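Local coordinates for tRNA (Guanine-N(1)-)-methyltransferase (Aquifex aeolicus, PDB 1OY5), which methylates N1 of guanosine 37 in tRNAs, using S-adenosyl-L-methionine as the methyl donor and working as a homodimer, at the interface of chains A and B. Coordinates in Å, arbitrary orientation; residue numbers count along the deposited sequence, not the author numbering. Chains: chain A/B, tRNA (Guanine-N(1)-)-methyltransferase.

The interface of chains A and B. Residues chain A 182-184, 186, 193, 197-198; chain B 55-58.
B:Tyr57 turns its CG anti to its own carbonyl carbon (chi1 -82°), which sends the phenol away from the chain B loop and in among A:Tyr182, A:Thr183, A:Arg184, A:Val193 and A:Leu198; on the other side, A:Thr183 sets its hydroxyl OG1 anti to its backbone N (chi1 -169°), pointing at the main chain of B:Val55. The ring of B:Tyr57 sits between side chains of chain A and hides more surface than any other residue of this patch. A:Leu198 puts its methyl CD2 over one face of the ring, and A:Arg184 brings its NE, CZ and NH2 over the other, shifted toward CD2 and CE2; the model is too tight here for the exact spacing to mean anything. A:Val193 approaches the CD1/CE1 rim obliquely from the A:Leu198 side, its methyl CG2 3.6 Å from CE1, while the CB of A:Tyr182 meets that edge near the ring plane, 4.0 Å from CD1. The guanidinium does not stack flat on the phenol: the two planes stand 68° apart. One guanidinium face has the carbonyl oxygens of B:Val55 and B:Pro56 above its rim, where they would probably temper its positive charge. Main-chain pairing flanks the ring. A:Thr183 and B:Pro56 form an antiparallel bridge, and B:Tyr57 N gives a weak hydrogen bond to A:Tyr182 O at 3.4 Å. A:Thr183 OG1 donates to B:Val55 O over 3.1 Å, but from well above the carbonyl plane, so the bond misses the lone pairs. This backbone bridge and the buried phenol make up one patch of the two-fold homodimer interface, repeated with the chains exchanged. At the far tip of the ring, the phenol OH of B:Tyr57 lies 3.4 Å from CA of A:Arg186 and can donate a hydrogen bond to the backbone carbonyl O of A:Arg184, 3.1 Å away.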
ATOM      1  N   TYR A 182      -3.336  -8.125  24.185  1.00 26.87           N
ATOM      2  CA  TYR A 182      -2.210  -8.706  24.905  1.00 26.65           C
ATOM      3  C   TYR A 182      -2.078 -10.184  24.595  1.00 26.73           C
ATOM      4  O   TYR A 182      -3.046 -10.818  24.193  1.00 26.58           O
ATOM      5  CB  TYR A 182      -2.417  -8.537  26.417  1.00 26.58           C
ATOM      6  CG  TYR A 182      -2.229  -7.122  26.911  1.00 25.56           C
ATOM      7  CD1 TYR A 182      -0.999  -6.688  27.360  1.00 23.48           C
ATOM      8  CD2 TYR A 182      -3.291  -6.220  26.929  1.00 25.37           C
ATOM      9  CE1 TYR A 182      -0.821  -5.409  27.795  1.00 24.28           C
ATOM     10  CE2 TYR A 182      -3.119  -4.926  27.371  1.00 24.81           C
ATOM     11  CZ  TYR A 182      -1.876  -4.528  27.796  1.00 25.08           C
ATOM     12  OH  TYR A 182      -1.677  -3.242  28.251  1.00 26.88           O
ATOM     13  N   THR A 183      -0.886 -10.734  24.793  1.00 26.98           N
ATOM     14  CA  THR A 183      -0.683 -12.164  24.584  1.00 27.34           C
ATOM     15  C   THR A 183       0.240 -12.874  25.607  1.00 28.34           C
ATOM     16  O   THR A 183       0.989 -12.242  26.369  1.00 28.15           O
ATOM     17  CB  THR A 183      -0.232 -12.460  23.179  1.00 27.20           C
ATOM     18  OG1 THR A 183      -0.323 -13.873  22.996  1.00 25.27           O
ATOM     19  CG2 THR A 183       1.262 -12.112  22.976  1.00 27.60           C
ATOM     20  N   ARG A 184       0.220 -14.204  25.519  1.00 29.66           N
ATOM     21  CA  ARG A 184       0.717 -15.140  26.553  1.00 30.77           C
ATOM     22  C   ARG A 184       1.838 -14.824  27.551  1.00 31.38           C
ATOM     23  O   ARG A 184       1.735 -15.279  28.697  1.00 31.94           O
ATOM     24  CB  ARG A 184       0.791 -16.572  26.034  1.00 31.31           C
ATOM     25  CG  ARG A 184       0.018 -17.511  26.992  1.00 32.08           C
ATOM     26  CD  ARG A 184      -1.469 -17.739  26.643  1.00 34.06           C
ATOM     27  NE  ARG A 184      -2.414 -16.806  27.255  1.00 35.55           N
ATOM     28  CZ  ARG A 184      -3.733 -16.987  27.239  1.00 36.08           C
ATOM     29  NH1 ARG A 184      -4.254 -18.052  26.653  1.00 36.76           N
ATOM     30  NH2 ARG A 184      -4.544 -16.109  27.804  1.00 36.77           N
ATOM     31  N   ARG A 186       2.608 -13.369  30.342  1.00 30.95           N
ATOM     32  CA  ARG A 186       1.810 -12.673  31.366  1.00 30.77           C
ATOM     33  C   ARG A 186       2.536 -11.459  31.935  1.00 29.93           C
ATOM     34  O   ARG A 186       1.942 -10.406  32.146  1.00 29.72           O
ATOM     35  CB  ARG A 186       1.447 -13.626  32.500  1.00 30.93           C
ATOM     36  CG  ARG A 186       0.636 -12.972  33.611  1.00 32.18           C
ATOM     37  CD  ARG A 186       0.579 -13.810  34.868  1.00 34.05           C
ATOM     38  NE  ARG A 186      -0.082 -13.161  36.002  1.00 35.86           N
ATOM     39  CZ  ARG A 186       0.359 -12.067  36.627  1.00 36.90           C
ATOM     40  NH1 ARG A 186       1.472 -11.446  36.230  1.00 36.48           N
ATOM     41  NH2 ARG A 186      -0.330 -11.587  37.663  1.00 37.19           N
ATOM     42  N   VAL A 193       0.306  -7.844  32.146  1.00 29.94           N
ATOM     43  CA  VAL A 193      -0.982  -7.759  31.478  1.00 30.03           C
ATOM     44  C   VAL A 193      -2.022  -7.321  32.485  1.00 30.17           C
ATOM     45  O   VAL A 193      -2.049  -7.833  33.592  1.00 29.95           O
ATOM     46  CB  VAL A 193      -1.464  -9.132  30.964  1.00 29.94           C
ATOM     47  CG1 VAL A 193      -2.893  -9.023  30.427  1.00 29.91           C
ATOM     48  CG2 VAL A 193      -0.530  -9.687  29.895  1.00 30.09           C
ATOM     49  N   LEU A 197      -8.195  -8.279  32.488  1.00 34.58           N
ATOM     50  CA  LEU A 197      -8.522  -9.081  31.335  1.00 35.03           C
ATOM     51  C   LEU A 197      -8.197 -10.467  31.736  1.00 35.68           C
ATOM     52  O   LEU A 197      -8.214 -11.376  30.910  1.00 35.46           O
ATOM     53  CB  LEU A 197      -7.605  -8.805  30.158  1.00 35.00           C
ATOM     54  CG  LEU A 197      -7.690  -7.411  29.573  1.00 34.84           C
ATOM     55  CD1 LEU A 197      -6.558  -7.160  28.618  1.00 33.93           C
ATOM     56  CD2 LEU A 197      -9.037  -7.224  28.895  1.00 34.77           C
ATOM     57  N   LEU A 198      -7.861 -10.669  32.997  1.00 36.51           N
ATOM     58  CA  LEU A 198      -7.190 -11.927  33.221  1.00 37.07           C
ATOM     59  C   LEU A 198      -7.972 -13.159  33.673  1.00 37.33           C
ATOM     60  O   LEU A 198      -7.821 -14.214  33.060  1.00 37.72           O
ATOM     61  CB  LEU A 198      -5.862 -11.731  33.931  1.00 37.13           C
ATOM     62  CG  LEU A 198      -4.789 -11.745  32.842  1.00 37.15           C
ATOM     63  CD1 LEU A 198      -3.490 -12.293  33.380  1.00 37.81           C
ATOM     64  CD2 LEU A 198      -5.239 -12.570  31.647  1.00 37.53           C
TER
ATOM     65  N   VAL B  55      -1.921 -17.212  21.407  1.00 32.48           N
ATOM     66  CA  VAL B  55      -3.323 -16.978  21.639  1.00 33.25           C
ATOM     67  C   VAL B  55      -3.437 -15.797  22.579  1.00 33.77           C
ATOM     68  O   VAL B  55      -2.757 -15.740  23.579  1.00 33.81           O
ATOM     69  CB  VAL B  55      -4.026 -18.216  22.240  1.00 33.24           C
ATOM     70  CG1 VAL B  55      -5.504 -17.984  22.298  1.00 32.78           C
ATOM     71  CG2 VAL B  55      -3.726 -19.469  21.417  1.00 33.08           C
ATOM     72  N   PRO B  56      -4.301 -14.854  22.259  1.00 34.91           N
ATOM     73  CA  PRO B  56      -4.459 -13.665  23.082  1.00 35.51           C
ATOM     74  C   PRO B  56      -5.236 -13.999  24.314  1.00 36.26           C
ATOM     75  O   PRO B  56      -5.704 -15.120  24.454  1.00 36.61           O
ATOM     76  CB  PRO B  56      -5.305 -12.762  22.201  1.00 35.75           C
ATOM     77  CG  PRO B  56      -6.142 -13.718  21.455  1.00 35.27           C
ATOM     78  CD  PRO B  56      -5.199 -14.823  21.092  1.00 35.15           C
ATOM     79  N   TYR B  57      -5.386 -13.022  25.190  1.00 36.98           N
ATOM     80  CA  TYR B  57      -6.110 -13.211  26.427  1.00 37.52           C
ATOM     81  C   TYR B  57      -7.572 -12.873  26.238  1.00 37.97           C
ATOM     82  O   TYR B  57      -7.985 -12.443  25.168  1.00 38.03           O
ATOM     83  CB  TYR B  57      -5.542 -12.279  27.487  1.00 37.44           C
ATOM     84  CG  TYR B  57      -4.295 -12.807  28.146  1.00 37.83           C
ATOM     85  CD1 TYR B  57      -3.062 -12.207  27.936  1.00 38.05           C
ATOM     86  CD2 TYR B  57      -4.349 -13.912  28.981  1.00 36.82           C
ATOM     87  CE1 TYR B  57      -1.924 -12.703  28.541  1.00 37.35           C
ATOM     88  CE2 TYR B  57      -3.220 -14.412  29.581  1.00 36.04           C
ATOM     89  CZ  TYR B  57      -2.012 -13.804  29.352  1.00 36.45           C
ATOM     90  OH  TYR B  57      -0.872 -14.291  29.935  1.00 36.89           O
ATOM     91  N   GLY B  58      -8.366 -13.109  27.269  1.00 38.58           N
ATOM     92  CA  GLY B  58      -9.726 -12.616  27.266  1.00 39.19           C
ATOM     93  C   GLY B  58     -10.499 -13.243  26.132  1.00 39.59           C
ATOM     94  O   GLY B  58     -11.528 -12.727  25.697  1.00 39.96           O
TER